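Putative Lipoprotein (Shewanella oneidensis, PDB 3U24) is of unknown function but binds zinc and calcium ions and belongs to a family related to zinc metallopeptidases. Local coordinates at residues Ser164-Val175 against Val228-Phe239; Ala361-Tyr369 against Gly373-Pro381. All coordinates share one frame; numbering follows the deposited sequence.

Contact 1: residues Ser164-Val175 against Val228-Phe239; sequences SQPTLEHTELAV and VSQLKKEGARSF. With ACY (acetic acid), chain Q.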
ATOM      1  N   SER A 164      19.612  11.524  14.516  1.00 24.45           N
ATOM      2  CA  SER A 164      19.707  11.918  15.906  1.00 25.63           C
ATOM      3  C   SER A 164      18.649  11.183  16.721  1.00 25.27           C
ATOM      4  O   SER A 164      17.480  11.234  16.367  1.00 24.04           O
ATOM      5  CB  SER A 164      19.470  13.434  15.999  1.00 26.21           C
ATOM      6  OG  SER A 164      19.333  13.815  17.349  1.00 28.37           O
ATOM      7  N   GLN A 165      19.071  10.523  17.796  1.00 26.30           N
ATOM      8  CA  GLN A 165      18.208   9.685  18.627  1.00 27.20           C
ATOM      9  C   GLN A 165      17.394   8.721  17.796  1.00 25.05           C
ATOM     10  O   GLN A 165      16.180   8.751  17.831  1.00 24.54           O
ATOM     11  CB  GLN A 165      17.265  10.519  19.502  1.00 29.83           C
ATOM     12  CG  GLN A 165      17.999  11.450  20.448  1.00 33.78           C
ATOM     13  CD  GLN A 165      18.886  10.697  21.395  1.00 38.35           C
ATOM     14  OE1 GLN A 165      18.437   9.766  22.122  1.00 42.22           O
ATOM     15  NE2 GLN A 165      20.175  11.048  21.380  1.00 42.34           N
ATOM     16  N   PRO A 166      18.063   7.844  17.066  1.00 23.69           N
ATOM     17  CA  PRO A 166      17.289   6.945  16.213  1.00 23.62           C
ATOM     18  C   PRO A 166      16.644   5.849  17.004  1.00 23.31           C
ATOM     19  O   PRO A 166      17.067   5.573  18.108  1.00 23.68           O
ATOM     20  CB  PRO A 166      18.341   6.341  15.272  1.00 23.36           C
ATOM     21  CG  PRO A 166      19.636   6.435  16.034  1.00 23.45           C
ATOM     22  CD  PRO A 166      19.512   7.676  16.897  1.00 23.53           C
ATOM     23  N   THR A 167      15.620   5.231  16.432  1.00 22.69           N
ATOM     24  CA  THR A 167      15.058   4.014  17.003  1.00 22.73           C
ATOM     25  C   THR A 167      15.956   2.835  16.671  1.00 22.46           C
ATOM     26  O   THR A 167      16.686   2.802  15.659  1.00 22.24           O
ATOM     27  CB  THR A 167      13.654   3.671  16.460  1.00 22.26           C
ATOM     28  OG1 THR A 167      13.793   3.173  15.126  1.00 22.01           O
ATOM     29  CG2 THR A 167      12.718   4.881  16.479  1.00 21.67           C
ATOM     30  N   LEU A 168      15.902   1.831  17.521  1.00 22.92           N
ATOM     31  CA  LEU A 168      16.713   0.658  17.294  1.00 22.80           C
ATOM     32  C   LEU A 168      16.233  -0.043  16.027  1.00 22.41           C
ATOM     33  O   LEU A 168      17.032  -0.519  15.217  1.00 21.76           O
ATOM     34  CB  LEU A 168      16.608  -0.322  18.482  1.00 23.33           C
ATOM     35  CG  LEU A 168      17.283  -1.676  18.217  1.00 23.95           C
ATOM     36  CD1 LEU A 168      18.777  -1.455  17.939  1.00 23.35           C
ATOM     37  CD2 LEU A 168      17.009  -2.676  19.381  1.00 24.29           C
ATOM     38  N   GLU A 169      14.924  -0.160  15.897  1.00 22.36           N
ATOM     39  CA  GLU A 169      14.348  -0.958  14.810  1.00 23.78           C
ATOM     40  C   GLU A 169      14.686  -0.373  13.416  1.00 23.15           C
ATOM     41  O   GLU A 169      15.025  -1.108  12.482  1.00 23.07           O
ATOM     42  CB  GLU A 169      12.821  -1.071  14.967  1.00 25.19           C
ATOM     43  CG  GLU A 169      12.399  -1.932  16.174  1.00 27.44           C
ATOM     44  CD  GLU A 169      12.545  -1.221  17.551  1.00 29.78           C
ATOM     45  OE1 GLU A 169      12.898  -0.002  17.618  1.00 29.22           O
ATOM     46  OE2 GLU A 169      12.300  -1.896  18.581  1.00 32.01           O
ATOM     47  N   HIS A 170      14.610   0.943  13.266  1.00 21.80           N
ATOM     48  CA  HIS A 170      14.857   1.499  11.937  1.00 21.43           C
ATOM     49  C   HIS A 170      16.327   1.474  11.639  1.00 21.42           C
ATOM     50  O   HIS A 170      16.725   1.402  10.462  1.00 21.09           O
ATOM     51  CB  HIS A 170      14.242   2.907  11.795  1.00 21.53           C
ATOM     52  CG  HIS A 170      12.722   2.913  11.859  1.00 21.69           C
ATOM     53  ND1 HIS A 170      12.048   2.954  13.017  1.00 21.42           N
ATOM     54  CD2 HIS A 170      11.749   2.803  10.844  1.00 22.28           C
ATOM     55  CE1 HIS A 170      10.714   2.927  12.782  1.00 21.87           C
ATOM     56  NE2 HIS A 170      10.525   2.822  11.455  1.00 22.24           N
ATOM     57  N   THR A 171      17.157   1.523  12.681  1.00 21.10           N
ATOM     58  CA  THR A 171      18.596   1.459  12.468  1.00 21.62           C
ATOM     59  C   THR A 171      18.989   0.051  11.992  1.00 22.68           C
ATOM     60  O   THR A 171      19.860  -0.093  11.118  1.00 21.70           O
ATOM     61  CB  THR A 171      19.406   1.878  13.707  1.00 21.74           C
ATOM     62  OG1 THR A 171      18.911   3.128  14.239  1.00 20.81           O
ATOM     63  CG2 THR A 171      20.887   2.022  13.370  1.00 21.70           C
ATOM     64  N   GLU A 172      18.286  -0.963  12.504  1.00 23.42           N
ATOM     65  CA  GLU A 172      18.566  -2.337  12.154  1.00 24.45           C
ATOM     66  C   GLU A 172      18.124  -2.529  10.728  1.00 22.66           C
ATOM     67  O   GLU A 172      18.773  -3.190   9.944  1.00 21.69           O
ATOM     68  CB  GLU A 172      17.782  -3.324  13.056  1.00 26.84           C
ATOM     69  CG  GLU A 172      18.332  -3.494  14.473  1.00 29.05           C
ATOM     70  CD  GLU A 172      17.431  -4.307  15.447  1.00 31.50           C
ATOM     71  OE1 GLU A 172      16.150  -4.277  15.402  1.00 32.08           O
ATOM     72  OE2 GLU A 172      18.036  -4.950  16.339  1.00 35.91           O
ATOM     73  N   LEU A 173      16.991  -1.963  10.405  1.00 21.53           N
ATOM     74  CA  LEU A 173      16.515  -2.049   9.032  1.00 21.94           C
ATOM     75  C   LEU A 173      17.532  -1.368   8.057  1.00 21.75           C
ATOM     76  O   LEU A 173      17.877  -1.925   7.015  1.00 21.53           O
ATOM     77  CB  LEU A 173      15.116  -1.483   8.913  1.00 21.03           C
ATOM     78  CG  LEU A 173      14.457  -1.598   7.535  1.00 21.99           C
ATOM     79  CD1 LEU A 173      14.285  -3.062   7.041  1.00 20.75           C
ATOM     80  CD2 LEU A 173      13.137  -0.812   7.521  1.00 20.38           C
ATOM     81  N   ALA A 174      18.027  -0.208   8.448  1.00 21.06           N
ATOM     82  CA  ALA A 174      19.041   0.503   7.659  1.00 22.04           C
ATOM     83  C   ALA A 174      20.241  -0.394   7.336  1.00 22.18           C
ATOM     84  O   ALA A 174      20.743  -0.382   6.212  1.00 21.14           O
ATOM     85  CB  ALA A 174      19.504   1.766   8.381  1.00 20.41           C
ATOM     86  N   VAL A 175      20.697  -1.155   8.327  1.00 23.41           N
ATOM     87  CA  VAL A 175      21.890  -2.005   8.140  1.00 24.47           C
ATOM     88  C   VAL A 175      21.611  -3.054   7.033  1.00 25.89           C
ATOM     89  O   VAL A 175      22.359  -3.196   6.060  1.00 26.33           O
ATOM     90  CB  VAL A 175      22.293  -2.751   9.415  1.00 24.21           C
ATOM     91  CG1 VAL A 175      23.387  -3.800   9.092  1.00 24.05           C
ATOM     92  CG2 VAL A 175      22.714  -1.782  10.509  1.00 23.59           C
ATOM     93  N   VAL A 228      23.822   0.525  16.110  1.00 24.80           N
ATOM     94  CA  VAL A 228      22.956  -0.543  16.626  1.00 25.29           C
ATOM     95  C   VAL A 228      23.552  -1.054  17.965  1.00 27.15           C
ATOM     96  O   VAL A 228      22.849  -1.207  18.971  1.00 26.80           O
ATOM     97  CB  VAL A 228      22.909  -1.756  15.635  1.00 25.37           C
ATOM     98  CG1 VAL A 228      22.292  -3.007  16.271  1.00 23.95           C
ATOM     99  CG2 VAL A 228      22.212  -1.364  14.338  1.00 23.62           C
ATOM    100  N   SER A 229      24.857  -1.278  17.963  1.00 27.18           N
ATOM    101  CA  SER A 229      25.518  -1.773  19.141  1.00 30.10           C
ATOM    102  C   SER A 229      25.346  -0.800  20.346  1.00 31.81           C
ATOM    103  O   SER A 229      24.982  -1.241  21.425  1.00 32.02           O
ATOM    104  CB  SER A 229      26.994  -2.054  18.848  1.00 29.60           C
ATOM    105  OG  SER A 229      27.651  -2.297  20.052  1.00 31.64           O
ATOM    106  N   GLN A 230      25.572   0.491  20.127  1.00 32.98           N
ATOM    107  CA  GLN A 230      25.383   1.532  21.132  1.00 35.29           C
ATOM    108  C   GLN A 230      23.901   1.602  21.591  1.00 31.73           C
ATOM    109  O   GLN A 230      23.630   1.733  22.780  1.00 28.89           O
ATOM    110  CB  GLN A 230      25.865   2.876  20.538  1.00 41.52           C
ATOM    111  CG  GLN A 230      25.871   4.141  21.425  1.00 51.16           C
ATOM    112  CD  GLN A 230      26.252   5.460  20.652  1.00 60.09           C
ATOM    113  OE1 GLN A 230      26.713   5.425  19.495  1.00 70.20           O
ATOM    114  NE2 GLN A 230      26.056   6.621  21.302  1.00 64.74           N
ATOM    115  N   LEU A 231      22.960   1.509  20.646  1.00 28.37           N
ATOM    116  CA  LEU A 231      21.528   1.574  20.969  1.00 27.50           C
ATOM    117  C   LEU A 231      21.102   0.372  21.828  1.00 28.99           C
ATOM    118  O   LEU A 231      20.315   0.518  22.762  1.00 28.98           O
ATOM    119  CB  LEU A 231      20.669   1.649  19.702  1.00 25.83           C
ATOM    120  CG  LEU A 231      20.798   2.938  18.854  1.00 25.39           C
ATOM    121  CD1 LEU A 231      20.204   2.768  17.453  1.00 23.24           C
ATOM    122  CD2 LEU A 231      20.229   4.169  19.588  1.00 24.40           C
ATOM    123  N   LYS A 232      21.655  -0.803  21.537  1.00 29.13           N
ATOM    124  CA  LYS A 232      21.359  -1.973  22.358  1.00 30.23           C
ATOM    125  C   LYS A 232      21.841  -1.796  23.812  1.00 31.97           C
ATOM    126  O   LYS A 232      21.100  -2.140  24.733  1.00 31.16           O
ATOM    127  CB  LYS A 232      21.900  -3.241  21.713  1.00 28.61           C
ATOM    128  CG  LYS A 232      21.138  -3.602  20.424  1.00 26.91           C
ATOM    129  CD  LYS A 232      21.793  -4.780  19.761  1.00 26.82           C
ATOM    130  CE  LYS A 232      21.097  -5.271  18.502  1.00 26.03           C
ATOM    131  NZ  LYS A 232      22.094  -6.057  17.693  1.00 25.95           N
ATOM    132  N   LYS A 233      23.037  -1.233  24.010  1.00 33.56           N
ATOM    133  CA  LYS A 233      23.568  -0.984  25.360  1.00 36.87           C
ATOM    134  C   LYS A 233      22.863   0.163  26.119  1.00 36.15           C
ATOM    135  O   LYS A 233      22.549   0.006  27.282  1.00 36.37           O
ATOM    136  CB  LYS A 233      25.073  -0.644  25.338  1.00 41.48           C
ATOM    137  CG  LYS A 233      25.999  -1.753  24.844  1.00 46.32           C
ATOM    138  CD  LYS A 233      27.487  -1.379  25.001  1.00 49.28           C
ATOM    139  CE  LYS A 233      28.421  -2.475  24.459  1.00 51.44           C
ATOM    140  NZ  LYS A 233      29.838  -2.026  24.276  1.00 52.54           N
ATOM    141  N   GLU A 234      22.647   1.300  25.462  1.00 34.40           N
ATOM    142  CA  GLU A 234      22.303   2.567  26.127  1.00 34.62           C
ATOM    143  C   GLU A 234      20.801   2.870  26.104  1.00 32.39           C
ATOM    144  O   GLU A 234      20.347   3.773  26.786  1.00 32.30           O
ATOM    145  CB  GLU A 234      23.051   3.746  25.441  1.00 36.84           C
ATOM    146  CG  GLU A 234      24.583   3.696  25.564  1.00 40.60           C
ATOM    147  CD  GLU A 234      25.348   4.897  24.945  1.00 44.83           C
ATOM    148  OE1 GLU A 234      24.796   5.709  24.118  1.00 44.36           O
ATOM    149  OE2 GLU A 234      26.555   5.015  25.307  1.00 50.99           O
ATOM    150  N   GLY A 235      20.038   2.141  25.299  1.00 30.09           N
ATOM    151  CA  GLY A 235      18.634   2.445  25.088  1.00 28.49           C
ATOM    152  C   GLY A 235      18.463   3.288  23.842  1.00 27.80           C
ATOM    153  O   GLY A 235      19.428   3.800  23.260  1.00 28.86           O
ATOM    154  N   ALA A 236      17.231   3.416  23.402  1.00 27.06           N
ATOM    155  CA  ALA A 236      16.944   4.009  22.099  1.00 26.22           C
ATOM    156  C   ALA A 236      15.564   4.636  22.136  1.00 26.22           C
ATOM    157  O   ALA A 236      14.688   4.212  22.909  1.00 25.98           O
ATOM    158  CB  ALA A 236      17.055   2.949  21.004  1.00 24.70           C
ATOM    159  N   ARG A 237      15.354   5.632  21.288  1.00 26.16           N
ATOM    160  CA  ARG A 237      14.005   6.164  21.066  1.00 26.90           C
ATOM    161  C   ARG A 237      12.968   5.038  20.774  1.00 25.72           C
ATOM    162  O   ARG A 237      13.279   4.069  20.057  1.00 24.22           O
ATOM    163  CB  ARG A 237      14.011   7.149  19.890  1.00 27.50           C
ATOM    164  CG  ARG A 237      12.755   7.978  19.860  1.00 29.63           C
ATOM    165  CD  ARG A 237      12.561   8.683  18.537  1.00 31.20           C
ATOM    166  NE  ARG A 237      13.619   9.637  18.174  1.00 32.74           N
ATOM    167  CZ  ARG A 237      13.506  10.971  18.206  1.00 36.66           C
ATOM    168  NH1 ARG A 237      12.385  11.546  18.651  1.00 38.83           N
ATOM    169  NH2 ARG A 237      14.517  11.757  17.771  1.00 37.29           N
ATOM    170  N   SER A 238      11.772   5.161  21.331  1.00 24.80           N
ATOM    171  CA  SER A 238      10.732   4.178  21.093  1.00 26.23           C
ATOM    172  C   SER A 238      10.283   4.282  19.635  1.00 25.42           C
ATOM    173  O   SER A 238      10.287   5.362  19.056  1.00 25.32           O
ATOM    174  CB  SER A 238       9.490   4.415  21.994  1.00 27.36           C
ATOM    175  OG  SER A 238       8.367   3.635  21.542  1.00 27.42           O
ATOM    176  N   PHE A 239       9.897   3.153  19.069  1.00 25.07           N
ATOM    177  CA  PHE A 239       9.351   3.085  17.727  1.00 25.11           C
ATOM    178  C   PHE A 239       7.870   3.560  17.681  1.00 24.98           C
ATOM    179  O   PHE A 239       7.304   3.758  16.591  1.00 24.77           O
ATOM    180  CB  PHE A 239       9.476   1.657  17.183  1.00 24.81           C
ATOM    181  CG  PHE A 239       8.715   0.632  17.974  1.00 25.66           C
ATOM    182  CD1 PHE A 239       7.381   0.387  17.706  1.00 25.56           C
ATOM    183  CD2 PHE A 239       9.350  -0.134  18.950  1.00 26.93           C
ATOM    184  CE1 PHE A 239       6.684  -0.550  18.440  1.00 25.75           C
ATOM    185  CE2 PHE A 239       8.655  -1.083  19.675  1.00 26.46           C
ATOM    186  CZ  PHE A 239       7.313  -1.274  19.417  1.00 25.97           C
TER
HETATM  187  C   ACY Q 601       8.421   5.795   9.059  1.00 42.68           C
HETATM  188  O   ACY Q 601       8.734   4.653   9.490  1.00 41.69           O
HETATM  189  OXT ACY Q 601       7.221   6.177   8.900  1.00 45.54           O
HETATM  190  CH3 ACY Q 601       9.515   6.729   8.662  1.00 37.79           C
HETATM  191  O   HOH W   1      17.914   6.899  20.234  1.00 22.02           O
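The guanidinium group of Arg-237 turns its edge to the carbonyls of Ser-164 and Gln-165, just ahead of helix 168-179. Its NE donates to Gln-165 O at 2.7 Å, the acceptor close to the guanidinium plane, while NH2 reaches Ser-164 O in a weak bond of 3.3 Å. The arginine chain runs out from CB with CG anti to the backbone N (chi1 -165°) and bends at chi3, which brings NE round to the carbonyl. A water taking the N-H of Arg-237 and donating to Pro-166 O bridges the two backbones beside it. Between the helices, Val-228 is a knob in the hole formed by Leu-168, Thr-171, Glu-172 and Val-175; its CG2 lies 3.8 Å from Thr-171 CG2. Leu-231 meets Thr-171 tip to tip through CD1, and Leu-168 slides past it in the opposite direction, laying CD1 4.0 Å from Leu-231 CB. This is antiparallel helix packing, the segment axes 9.9 Å apart at 158°, in a largely helical fold. Thr-167 holds the N-cap position of helix 168-179. Its carbonyl O takes hydrogen bonds from both N and OG1 of Thr-171, one on each side of the carbonyl plane, and its OG1 is hydrogen-bonded to His-170 ND1 at 2.7 Å, which fixes the imidazole's rotation; NE2 is held by Leu-516 O and more weakly by an acetic acid molecule. Past the end of helix 200-234, Phe-239 crosses Glu-169 obliquely, with ring CD2 3.5 Å from OE2 and the carboxylate and ring planes 67° apart, and also touches Thr-515 of helix 504-516.

Contact 2: residues Ala361-Tyr369 against Gly373-Pro381; sequences ASISAPGPY and GNTYYNVTP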
ATOM      1  N   ALA A 361      -1.474 -12.722  -5.446  1.00 48.39           N
ATOM      2  CA  ALA A 361      -2.352 -12.348  -6.556  1.00 46.12           C
ATOM      3  C   ALA A 361      -2.689 -10.856  -6.518  1.00 45.42           C
ATOM      4  O   ALA A 361      -3.230 -10.368  -5.530  1.00 52.12           O
ATOM      5  CB  ALA A 361      -3.610 -13.190  -6.552  1.00 41.89           C
ATOM      6  N   SER A 362      -2.336 -10.123  -7.576  1.00 43.18           N
ATOM      7  CA  SER A 362      -2.650  -8.677  -7.671  1.00 41.05           C
ATOM      8  C   SER A 362      -2.694  -8.133  -9.106  1.00 36.67           C
ATOM      9  O   SER A 362      -2.184  -8.737 -10.030  1.00 34.32           O
ATOM     10  CB  SER A 362      -1.657  -7.855  -6.848  1.00 42.26           C
ATOM     11  OG  SER A 362      -0.387  -7.801  -7.471  1.00 43.62           O
ATOM     12  N   ILE A 363      -3.318  -6.976  -9.262  1.00 36.10           N
ATOM     13  CA  ILE A 363      -3.443  -6.317 -10.541  1.00 35.85           C
ATOM     14  C   ILE A 363      -2.192  -5.495 -10.794  1.00 37.47           C
ATOM     15  O   ILE A 363      -1.770  -4.760  -9.913  1.00 38.23           O
ATOM     16  CB  ILE A 363      -4.618  -5.348 -10.524  1.00 34.79           C
ATOM     17  CG1 ILE A 363      -5.924  -6.092 -10.261  1.00 37.47           C
ATOM     18  CG2 ILE A 363      -4.714  -4.646 -11.840  1.00 35.17           C
ATOM     19  CD1 ILE A 363      -6.243  -7.193 -11.242  1.00 37.23           C
ATOM     20  N   SER A 364      -1.575  -5.613 -11.962  1.00 38.22           N
ATOM     21  CA  SER A 364      -0.505  -4.684 -12.292  1.00 40.39           C
ATOM     22  C   SER A 364      -0.914  -3.909 -13.516  1.00 40.79           C
ATOM     23  O   SER A 364      -1.456  -4.446 -14.502  1.00 42.03           O
ATOM     24  CB  SER A 364       0.862  -5.348 -12.468  1.00 44.57           C
ATOM     25  OG  SER A 364       0.889  -6.179 -13.603  1.00 47.82           O
ATOM     26  N   ALA A 365      -0.677  -2.621 -13.424  1.00 39.30           N
ATOM     27  CA  ALA A 365      -1.240  -1.696 -14.362  1.00 40.93           C
ATOM     28  C   ALA A 365      -0.174  -0.637 -14.597  1.00 40.04           C
ATOM     29  O   ALA A 365       0.690  -0.440 -13.740  1.00 39.24           O
ATOM     30  CB  ALA A 365      -2.515  -1.101 -13.784  1.00 35.66           C
ATOM     31  N   PRO A 366      -0.208   0.009 -15.758  1.00 39.34           N
ATOM     32  CA  PRO A 366       0.796   1.027 -16.084  1.00 41.80           C
ATOM     33  C   PRO A 366       0.680   2.261 -15.216  1.00 41.23           C
ATOM     34  O   PRO A 366      -0.432   2.650 -14.862  1.00 41.93           O
ATOM     35  CB  PRO A 366       0.475   1.402 -17.543  1.00 42.13           C
ATOM     36  CG  PRO A 366      -0.928   0.936 -17.766  1.00 42.86           C
ATOM     37  CD  PRO A 366      -1.123  -0.255 -16.877  1.00 40.77           C
ATOM     38  N   GLY A 367       1.820   2.869 -14.899  1.00 39.27           N
ATOM     39  CA  GLY A 367       1.841   4.187 -14.289  1.00 36.86           C
ATOM     40  C   GLY A 367       1.394   5.280 -15.257  1.00 35.48           C
ATOM     41  O   GLY A 367       1.205   5.037 -16.438  1.00 32.13           O
ATOM     42  N   PRO A 368       1.217   6.504 -14.742  1.00 36.20           N
ATOM     43  CA  PRO A 368       0.759   7.663 -15.493  1.00 35.90           C
ATOM     44  C   PRO A 368       1.661   8.068 -16.652  1.00 36.85           C
ATOM     45  O   PRO A 368       1.171   8.669 -17.608  1.00 39.06           O
ATOM     46  CB  PRO A 368       0.756   8.777 -14.452  1.00 38.30           C
ATOM     47  CG  PRO A 368       1.722   8.327 -13.393  1.00 37.74           C
ATOM     48  CD  PRO A 368       1.531   6.841 -13.339  1.00 37.34           C
ATOM     49  N   TYR A 369       2.951   7.760 -16.596  1.00 35.34           N
ATOM     50  CA  TYR A 369       3.825   8.098 -17.726  1.00 37.24           C
ATOM     51  C   TYR A 369       4.055   6.930 -18.693  1.00 41.07           C
ATOM     52  O   TYR A 369       4.742   7.085 -19.704  1.00 41.77           O
ATOM     53  CB  TYR A 369       5.151   8.670 -17.232  1.00 36.34           C
ATOM     54  CG  TYR A 369       5.019   9.977 -16.494  1.00 34.64           C
ATOM     55  CD1 TYR A 369       4.878  11.157 -17.179  1.00 34.63           C
ATOM     56  CD2 TYR A 369       5.036  10.030 -15.108  1.00 34.16           C
ATOM     57  CE1 TYR A 369       4.762  12.363 -16.516  1.00 33.94           C
ATOM     58  CE2 TYR A 369       4.930  11.245 -14.431  1.00 33.28           C
ATOM     59  CZ  TYR A 369       4.797  12.410 -15.148  1.00 33.55           C
ATOM     60  OH  TYR A 369       4.688  13.641 -14.517  1.00 34.53           O
ATOM     61  N   GLY A 373       2.128   0.273 -21.701  1.00 75.96           N
ATOM     62  CA  GLY A 373       1.879  -0.916 -20.881  1.00 73.59           C
ATOM     63  C   GLY A 373       0.461  -1.433 -20.753  1.00 69.67           C
ATOM     64  O   GLY A 373      -0.499  -0.667 -20.744  1.00 70.61           O
ATOM     65  N   ASN A 374       0.343  -2.747 -20.619  1.00 66.80           N
ATOM     66  CA  ASN A 374      -0.954  -3.407 -20.490  1.00 65.30           C
ATOM     67  C   ASN A 374      -1.305  -3.695 -19.009  1.00 55.99           C
ATOM     68  O   ASN A 374      -0.443  -3.565 -18.133  1.00 49.47           O
ATOM     69  CB  ASN A 374      -0.931  -4.694 -21.319  1.00 72.18           C
ATOM     70  CG  ASN A 374      -2.302  -5.087 -21.820  1.00 77.84           C
ATOM     71  OD1 ASN A 374      -3.250  -4.302 -21.750  1.00 79.56           O
ATOM     72  ND2 ASN A 374      -2.417  -6.318 -22.326  1.00 82.93           N
ATOM     73  N   THR A 375      -2.563  -4.060 -18.740  1.00 50.14           N
ATOM     74  CA  THR A 375      -3.023  -4.383 -17.376  1.00 47.68           C
ATOM     75  C   THR A 375      -3.266  -5.864 -17.240  1.00 44.37           C
ATOM     76  O   THR A 375      -4.026  -6.413 -18.013  1.00 45.04           O
ATOM     77  CB  THR A 375      -4.352  -3.653 -17.016  1.00 46.94           C
ATOM     78  OG1 THR A 375      -4.200  -2.238 -17.210  1.00 45.25           O
ATOM     79  CG2 THR A 375      -4.749  -3.917 -15.546  1.00 42.26           C
ATOM     80  N   TYR A 376      -2.644  -6.496 -16.244  1.00 46.09           N
ATOM     81  CA  TYR A 376      -2.842  -7.928 -15.942  1.00 45.61           C
ATOM     82  C   TYR A 376      -3.276  -8.258 -14.495  1.00 41.94           C
ATOM     83  O   TYR A 376      -3.042  -7.491 -13.569  1.00 38.13           O
ATOM     84  CB  TYR A 376      -1.537  -8.701 -16.164  1.00 51.30           C
ATOM     85  CG  TYR A 376      -0.860  -8.434 -17.472  1.00 59.16           C
ATOM     86  CD1 TYR A 376      -1.146  -9.208 -18.601  1.00 63.08           C
ATOM     87  CD2 TYR A 376       0.091  -7.417 -17.591  1.00 61.54           C
ATOM     88  CE1 TYR A 376      -0.512  -8.965 -19.812  1.00 65.99           C
ATOM     89  CE2 TYR A 376       0.730  -7.170 -18.804  1.00 63.97           C
ATOM     90  CZ  TYR A 376       0.425  -7.943 -19.907  1.00 64.68           C
ATOM     91  OH  TYR A 376       1.044  -7.684 -21.108  1.00 68.92           O
ATOM     92  N   TYR A 377      -3.847  -9.452 -14.316  1.00 39.23           N
ATOM     93  CA  TYR A 377      -4.025 -10.062 -13.000  1.00 37.67           C
ATOM     94  C   TYR A 377      -2.903 -11.082 -12.798  1.00 38.24           C
ATOM     95  O   TYR A 377      -2.945 -12.191 -13.349  1.00 37.34           O
ATOM     96  CB  TYR A 377      -5.400 -10.729 -12.921  1.00 37.38           C
ATOM     97  CG  TYR A 377      -5.884 -11.208 -11.561  1.00 37.21           C
ATOM     98  CD1 TYR A 377      -5.284 -10.814 -10.379  1.00 37.99           C
ATOM     99  CD2 TYR A 377      -7.013 -12.005 -11.474  1.00 36.96           C
ATOM    100  CE1 TYR A 377      -5.765 -11.244  -9.152  1.00 37.78           C
ATOM    101  CE2 TYR A 377      -7.520 -12.428 -10.264  1.00 35.74           C
ATOM    102  CZ  TYR A 377      -6.899 -12.047  -9.100  1.00 37.20           C
ATOM    103  OH  TYR A 377      -7.389 -12.504  -7.907  1.00 33.92           O
ATOM    104  N   ASN A 378      -1.901 -10.678 -12.025  1.00 38.66           N
ATOM    105  CA  ASN A 378      -0.767 -11.518 -11.644  1.00 41.40           C
ATOM    106  C   ASN A 378      -1.167 -12.528 -10.568  1.00 42.38           C
ATOM    107  O   ASN A 378      -1.466 -12.156  -9.442  1.00 39.98           O
ATOM    108  CB  ASN A 378       0.381 -10.663 -11.108  1.00 41.62           C
ATOM    109  CG  ASN A 378       0.936  -9.716 -12.144  1.00 46.05           C
ATOM    110  OD1 ASN A 378       1.152 -10.097 -13.291  1.00 49.43           O
ATOM    111  ND2 ASN A 378       1.175  -8.467 -11.745  1.00 49.05           N
ATOM    112  N   VAL A 379      -1.175 -13.803 -10.927  1.00 44.83           N
ATOM    113  CA  VAL A 379      -1.533 -14.867 -10.004  1.00 46.80           C
ATOM    114  C   VAL A 379      -0.335 -15.796  -9.998  1.00 52.86           C
ATOM    115  O   VAL A 379       0.020 -16.325 -11.059  1.00 56.24           O
ATOM    116  CB  VAL A 379      -2.762 -15.626 -10.520  1.00 45.44           C
ATOM    117  CG1 VAL A 379      -2.964 -16.912  -9.741  1.00 45.49           C
ATOM    118  CG2 VAL A 379      -3.999 -14.739 -10.432  1.00 44.79           C
ATOM    119  N   THR A 380       0.312 -15.965  -8.846  1.00 55.11           N
ATOM    120  CA  THR A 380       1.533 -16.784  -8.780  1.00 59.36           C
ATOM    121  C   THR A 380       1.240 -18.266  -8.708  1.00 58.19           C
ATOM    122  O   THR A 380       0.664 -18.704  -7.689  1.00 55.89           O
ATOM    123  CB  THR A 380       2.430 -16.440  -7.575  1.00 62.55           C
ATOM    124  OG1 THR A 380       2.655 -15.025  -7.583  1.00 65.61           O
ATOM    125  CG2 THR A 380       3.797 -17.211  -7.666  1.00 58.23           C
ATOM    126  N   PRO A 381       1.653 -19.039  -9.771  1.00 58.31           N
ATOM    127  CA  PRO A 381       1.591 -20.494  -9.598  1.00 59.73           C
ATOM    128  C   PRO A 381       2.418 -20.949  -8.368  1.00 58.83           C
ATOM    129  O   PRO A 381       3.324 -20.229  -7.859  1.00 54.08           O
ATOM    130  CB  PRO A 381       2.131 -21.079 -10.948  1.00 60.23           C
ATOM    131  CG  PRO A 381       2.761 -19.949 -11.682  1.00 60.03           C
ATOM    132  CD  PRO A 381       2.184 -18.666 -11.114  1.00 58.68           C
TER
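Ser-362 and Asn-378 pair through two backbone bonds, N to O in each direction, and Ser-364 and Tyr-376 repeat the pattern; all four lie between 2.8 and 2.9 Å. Ile-363 and Tyr-377 form the non-hydrogen-bonded pair between them, where Ile-363 CA also makes a CA-H...O contact of 3.3 Å with Tyr-376 O. Apolar contacts gather on the face of Ile-363 and Tyr-377. Ile-363 crosses the tyrosine at about a right angle, its CD1 3.8 Å from Tyr-377 CD1, while CG2 meets Thr-375 CG2. With CG anti to the backbone N (chi1 -169°), the Tyr-377 ring extends alongside Ala-361, whose CB is 3.9 Å from CE1; Val-379 CG2 covers one face over the ring centre, and the phenol oxygen is hydrogen-bonded to Asn-406. Polar side chains lie on the other face: Asn-378 ND2 comes to 3.0 Å from Ser-364 OG, while its OD1 accepts from Arg-351 NE, and Arg-351 also makes a cation-pi contact with Tyr-376. The arrangement is an antiparallel beta hairpin, extended by strand 349-352 parallel to 376-379 into a three-stranded mixed sheet beside the zinc-binding residue His-414.

How the contacts relate
Contact 1 closes in the chain before contact 2 opens, and they lie on opposite sides of its centre, with their own centres 37 Å apart and nearest atoms about 21 Å apart. The centre of contact 1, a surface packing of helices, is about 26 Å from the chain centre, that of contact 2, a partly buried hairpin, about 15 Å. Contact 2 borders the zinc site of His-408, His-414 and Glu-439: the side chain of Ile-363 is about 4 Å from that of His-414. Contact 1 has no part in that site; a bound calcium ion lies about 9 Å from its Glu-169 side chain. Both belong to the same DUF885 family region.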